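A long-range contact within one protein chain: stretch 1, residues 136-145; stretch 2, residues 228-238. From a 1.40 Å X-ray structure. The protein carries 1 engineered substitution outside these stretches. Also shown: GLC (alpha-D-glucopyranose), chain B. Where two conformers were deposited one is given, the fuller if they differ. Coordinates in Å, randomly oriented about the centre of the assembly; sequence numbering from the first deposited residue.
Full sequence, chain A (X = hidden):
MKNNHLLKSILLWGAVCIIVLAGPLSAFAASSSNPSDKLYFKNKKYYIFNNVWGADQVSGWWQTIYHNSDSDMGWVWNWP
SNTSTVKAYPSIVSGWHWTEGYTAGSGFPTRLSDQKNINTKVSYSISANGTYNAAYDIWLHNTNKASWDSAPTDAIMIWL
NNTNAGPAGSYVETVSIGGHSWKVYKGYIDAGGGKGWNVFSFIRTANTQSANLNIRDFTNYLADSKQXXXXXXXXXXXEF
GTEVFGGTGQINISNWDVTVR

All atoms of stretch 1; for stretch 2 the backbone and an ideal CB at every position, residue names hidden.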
# COMPACT_ATOMS: atom_id res chain seq x y z
N TYR A 136 -28.48 5.60 10.89
CA TYR A 136 -29.34 5.03 9.90
C TYR A 136 -29.68 6.07 8.86
O TYR A 136 -29.85 7.25 9.20
CB TYR A 136 -30.65 4.53 10.48
CG TYR A 136 -30.53 3.24 11.24
CD1 TYR A 136 -30.59 2.02 10.58
CD2 TYR A 136 -30.32 3.21 12.63
CE1 TYR A 136 -30.46 0.84 11.26
CE2 TYR A 136 -30.18 2.02 13.32
CZ TYR A 136 -30.27 0.82 12.63
OH TYR A 136 -30.15 -0.39 13.32
N ASP A 137 -29.82 5.63 7.62
CA ASP A 137 -30.31 6.46 6.50
C ASP A 137 -31.39 5.67 5.81
O ASP A 137 -31.15 4.55 5.33
CB ASP A 137 -29.17 6.79 5.53
CG ASP A 137 -29.39 8.04 4.71
OD1 ASP A 137 -30.11 8.97 5.11
OD2 ASP A 137 -28.77 8.14 3.65
N ILE A 138 -32.62 6.20 5.86
CA ILE A 138 -33.79 5.53 5.33
C ILE A 138 -34.30 6.36 4.16
O ILE A 138 -34.53 7.56 4.30
CB ILE A 138 -34.87 5.41 6.42
CG1 ILE A 138 -34.37 4.62 7.64
CG2 ILE A 138 -36.17 4.82 5.86
CD1 ILE A 138 -34.32 5.36 8.92
N TRP A 139 -34.42 5.74 2.99
CA TRP A 139 -34.81 6.42 1.77
C TRP A 139 -36.24 6.09 1.42
O TRP A 139 -36.66 4.93 1.54
CB TRP A 139 -33.93 6.02 0.61
CG TRP A 139 -32.54 6.48 0.70
CD1 TRP A 139 -31.40 5.71 0.88
CD2 TRP A 139 -32.09 7.83 0.57
NE1 TRP A 139 -30.30 6.52 0.88
CE2 TRP A 139 -30.70 7.83 0.68
CE3 TRP A 139 -32.74 9.05 0.36
CZ2 TRP A 139 -29.96 8.98 0.59
CZ3 TRP A 139 -31.99 10.18 0.26
CH2 TRP A 139 -30.62 10.16 0.36
N LEU A 140 -36.99 7.12 0.99
CA LEU A 140 -38.36 6.94 0.53
C LEU A 140 -38.53 7.53 -0.86
O LEU A 140 -37.84 8.47 -1.25
CB LEU A 140 -39.35 7.60 1.52
CG LEU A 140 -39.30 7.08 2.95
CD1 LEU A 140 -38.38 7.87 3.87
CD2 LEU A 140 -40.73 7.00 3.53
N HIS A 141 -39.47 6.93 -1.59
CA HIS A 141 -39.85 7.35 -2.94
C HIS A 141 -41.36 7.35 -3.06
O HIS A 141 -42.06 6.72 -2.27
CB HIS A 141 -39.31 6.38 -3.99
CG HIS A 141 -37.82 6.40 -4.19
ND1 HIS A 141 -36.94 5.66 -3.42
CD2 HIS A 141 -37.09 7.00 -5.15
CE1 HIS A 141 -35.71 5.85 -3.89
NE2 HIS A 141 -35.78 6.65 -4.95
N ASN A 142 -41.86 8.00 -4.10
CA ASN A 142 -43.26 7.79 -4.49
C ASN A 142 -43.48 6.46 -5.23
O ASN A 142 -44.58 5.82 -5.15
CB ASN A 142 -43.75 8.92 -5.40
CG ASN A 142 -43.95 10.13 -4.72
OD1 ASN A 142 -44.53 10.16 -3.64
ND2 ASN A 142 -43.58 11.23 -5.38
N THR A 143 -42.47 6.07 -6.02
CA THR A 143 -42.46 4.85 -6.87
C THR A 143 -42.09 3.59 -6.05
O THR A 143 -41.22 3.67 -5.19
CB THR A 143 -41.43 4.99 -8.08
OG1 THR A 143 -41.53 3.87 -8.98
CG2 THR A 143 -39.97 5.11 -7.60
N ASN A 144 -42.73 2.44 -6.33
CA ASN A 144 -42.32 1.12 -5.85
C ASN A 144 -41.45 0.41 -6.88
O ASN A 144 -41.17 -0.80 -6.72
CB ASN A 144 -43.49 0.25 -5.45
CG ASN A 144 -44.37 -0.12 -6.61
OD1 ASN A 144 -44.26 0.43 -7.70
ND2 ASN A 144 -45.29 -1.07 -6.36
N LYS A 145 -40.96 1.13 -7.88
CA LYS A 145 -40.02 0.58 -8.85
C LYS A 145 -38.81 1.52 -8.99
O LYS A 145 -38.46 1.97 -10.07
CB LYS A 145 -40.72 0.37 -10.19
CG LYS A 145 -41.83 -0.68 -10.14
CD LYS A 145 -41.29 -2.09 -9.87
CE LYS A 145 -42.35 -3.19 -10.11
NZ LYS A 145 -43.14 -3.57 -8.90
N UNK A 228 -45.81 15.81 8.00
CA UNK A 228 -44.68 16.07 7.11
C UNK A 228 -44.40 14.95 6.12
O UNK A 228 -43.47 15.06 5.31
CB UNK A 228 -43.42 16.32 7.94
N UNK A 229 -45.16 13.87 6.16
CA UNK A 229 -44.88 12.71 5.33
C UNK A 229 -46.19 12.03 5.00
O UNK A 229 -46.96 11.70 5.92
CB UNK A 229 -43.92 11.74 6.02
N UNK A 230 -46.43 11.80 3.71
CA UNK A 230 -47.60 11.08 3.26
C UNK A 230 -47.43 9.57 3.36
O UNK A 230 -46.41 9.03 2.96
CB UNK A 230 -47.93 11.47 1.82
N UNK A 231 -48.46 8.86 3.83
CA UNK A 231 -48.34 7.39 3.89
C UNK A 231 -48.53 6.70 2.53
O UNK A 231 -48.39 5.47 2.45
CB UNK A 231 -49.37 6.83 4.88
N UNK A 232 -48.72 7.47 1.47
CA UNK A 232 -48.66 6.92 0.12
C UNK A 232 -47.20 6.57 -0.29
O UNK A 232 -46.97 5.88 -1.27
CB UNK A 232 -49.26 7.92 -0.87
N UNK A 233 -46.23 7.13 0.42
CA UNK A 233 -44.85 6.89 0.03
C UNK A 233 -44.37 5.50 0.45
O UNK A 233 -44.90 4.86 1.36
CB UNK A 233 -43.94 7.96 0.64
N UNK A 234 -43.35 5.07 -0.25
CA UNK A 234 -42.71 3.77 -0.02
C UNK A 234 -41.39 3.94 0.68
O UNK A 234 -40.59 4.80 0.29
CB UNK A 234 -42.51 3.02 -1.34
N UNK A 235 -41.12 3.08 1.67
CA UNK A 235 -39.76 2.94 2.17
C UNK A 235 -38.98 2.05 1.19
O UNK A 235 -39.39 0.93 0.88
CB UNK A 235 -39.75 2.36 3.58
N UNK A 236 -37.88 2.59 0.67
CA UNK A 236 -37.07 1.94 -0.35
C UNK A 236 -35.82 1.26 0.20
O UNK A 236 -35.32 0.33 -0.41
CB UNK A 236 -36.66 2.97 -1.41
N UNK A 237 -35.33 1.74 1.33
CA UNK A 237 -34.00 1.35 1.84
C UNK A 237 -33.93 1.62 3.32
O UNK A 237 -34.45 2.64 3.78
CB UNK A 237 -32.88 2.10 1.11
N UNK A 238 -33.21 0.77 4.06
CA UNK A 238 -32.69 1.08 5.38
C UNK A 238 -31.21 0.78 5.32
O UNK A 238 -30.80 -0.34 5.00
CB UNK A 238 -33.39 0.29 6.48
C1 GLC B . -28.19 12.41 4.24
C2 GLC B . -28.23 13.02 2.84
C3 GLC B . -28.12 11.91 1.83
C4 GLC B . -26.78 11.20 2.03
C5 GLC B . -26.82 10.67 3.47
C6 GLC B . -25.64 9.75 3.84
O1 GLC B . -28.35 13.37 5.25
O2 GLC B . -29.41 13.71 2.50
O3 GLC B . -28.34 12.53 0.57
O4 GLC B . -26.67 10.10 1.16
O5 GLC B . -26.93 11.76 4.37
O6 GLC B . -24.40 10.38 3.60

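Position 228 has no atom of stretch 1 within 5.5 Å of its ideal CB, so this contact sets no preference. The residue is W228, out of reach.

At 229 the CB again has no close neighbour and points sideways. A longer apolar chain could still reach L140. The residue is L229. Its CD2 lies 4.4 Å from L140 CD2, a loose apolar contact.

Positions 230 to 233 form a type I beta turn, closed by a hydrogen bond from the backbone N of 233 to the O of 230 (3.2 Å). Nothing of stretch 1 lies within 5.5 Å of the ideal CB atoms of 230, 231 and 232, so stretch 1 sets no preference there. They are S230, K231 and T232. S230 OG and T232 OG1 are hydrogen-bonded at 2.8 Å. A water bridges T232 O and N142 O, at 2.7 and 2.6 Å.

At 233 the ideal CB is 3.7 Å from H141 O and 4.8 Å from N142 OD1. It points sideways, and L140 CD2 is 4.4 Å away. A long chain with an aliphatic stem would fit. The residue is K233. Its CG packs 3.5 Å from N142 OD1, and NZ is hydrogen-bonded elsewhere in the structure.

Position 234 begins the strand. Its N donates to H141 O (2.9 Å) and its O accepts from H141 N (3.1 Å). The ideal CB is 4.1 Å from T143 O and 4.9 Å from N144 CA. The 142-144 loop therefore offers a surface for a large, flat side chain; an aromatic or a long aliphatic would suit. The residue is Y234. N144 CB sits over one face of its ring, 3.6 Å from the centroid, in a CH-pi contact. N142 O meets the ring edge, 3.3 Å from Y234 CD1.

At 235 the CB shares a sheet face with I138 and L140, 4.9 Å from I138 CG2 and 4.7 Å from L140 CD2. An apolar chain is favoured, branched or not. The residue is V235. CG1 meets I138 CG2 at 3.8 Å, and CG2 meets L140 CD2 at 3.9 Å.

Position 236 lies at a beta bulge, where the register shifts by one. Its phi/psi of -100/-26 departs from the extended form, and its CB points toward stretch 1, 3.4 Å from H141 ND1. Its N donates to W139 O (2.8 Å). A small polar residue suits this tight, polar site. The residue is S236, whose OG is hydrogen-bonded to H141 ND1 at 2.7 Å. A water links OG to T143 O, 2.7 and 2.8 Å away.

At 237 the CB lies 3.9 Å from W139 CD1. W139 N donates to the O of 237 (3.2 Å). Several small residues could lie beside the indole. The residue is S237, with OG at the ring edge, 3.7 Å from W139 CD1.

At 238 the CB is 4.6 Å from I138 CG1 and 5.3 Å from Y136 CD1. Aliphatic residues suit. The residue is V238: CG1 touches Y136 CD1 (3.8 Å) and CG2 approaches I138 CG1 (4.2 Å).

Stretch 2 228-238: WLSKTKYVSSV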
# COMPACT_ATOMS: atom_id res chain seq x y z
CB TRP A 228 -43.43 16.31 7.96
CG TRP A 228 -43.38 17.60 8.62
CD1 TRP A 228 -44.14 18.71 8.33
CD2 TRP A 228 -42.55 17.96 9.70
NE1 TRP A 228 -43.81 19.73 9.15
CE2 TRP A 228 -42.86 19.31 10.03
CE3 TRP A 228 -41.58 17.29 10.43
CZ2 TRP A 228 -42.19 20.01 11.01
CZ3 TRP A 228 -40.96 18.00 11.50
CH2 TRP A 228 -41.27 19.32 11.75
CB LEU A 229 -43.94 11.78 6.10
CG LEU A 229 -43.37 10.57 5.38
CD1 LEU A 229 -42.51 10.98 4.18
CD2 LEU A 229 -42.58 9.77 6.39
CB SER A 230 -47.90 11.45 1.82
OG SER A 230 -48.95 10.62 1.31
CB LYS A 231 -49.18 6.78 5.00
CG LYS A 231 -48.76 7.24 6.41
CD LYS A 231 -49.39 6.43 7.52
CE LYS A 231 -49.15 7.00 8.89
NZ LYS A 231 -49.79 6.19 9.95
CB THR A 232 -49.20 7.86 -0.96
OG1 THR A 232 -48.49 9.10 -0.97
CG2 THR A 232 -50.68 8.14 -0.71
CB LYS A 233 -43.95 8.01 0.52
CG LYS A 233 -44.20 9.28 -0.24
CD LYS A 233 -43.53 10.43 0.42
CE LYS A 233 -43.57 11.66 -0.45
NZ LYS A 233 -42.87 12.80 0.22
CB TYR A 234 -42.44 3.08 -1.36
CG TYR A 234 -43.69 2.61 -2.04
CD1 TYR A 234 -44.37 3.45 -2.91
CD2 TYR A 234 -44.18 1.34 -1.83
CE1 TYR A 234 -45.54 3.01 -3.53
CE2 TYR A 234 -45.37 0.91 -2.43
CZ TYR A 234 -46.01 1.75 -3.29
OH TYR A 234 -47.18 1.33 -3.91
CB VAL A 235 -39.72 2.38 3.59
CG1 VAL A 235 -38.28 2.20 4.07
CG2 VAL A 235 -40.57 3.23 4.57
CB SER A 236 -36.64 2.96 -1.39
OG SER A 236 -37.75 3.64 -1.90
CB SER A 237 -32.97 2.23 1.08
OG SER A 237 -31.65 2.03 1.48
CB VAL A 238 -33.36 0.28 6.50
CG1 VAL A 238 -32.68 0.49 7.83
CG2 VAL A 238 -34.86 0.62 6.57
O HOH W 1 -46.71 6.49 -3.91
O HOH W 2 -39.49 2.29 -3.48
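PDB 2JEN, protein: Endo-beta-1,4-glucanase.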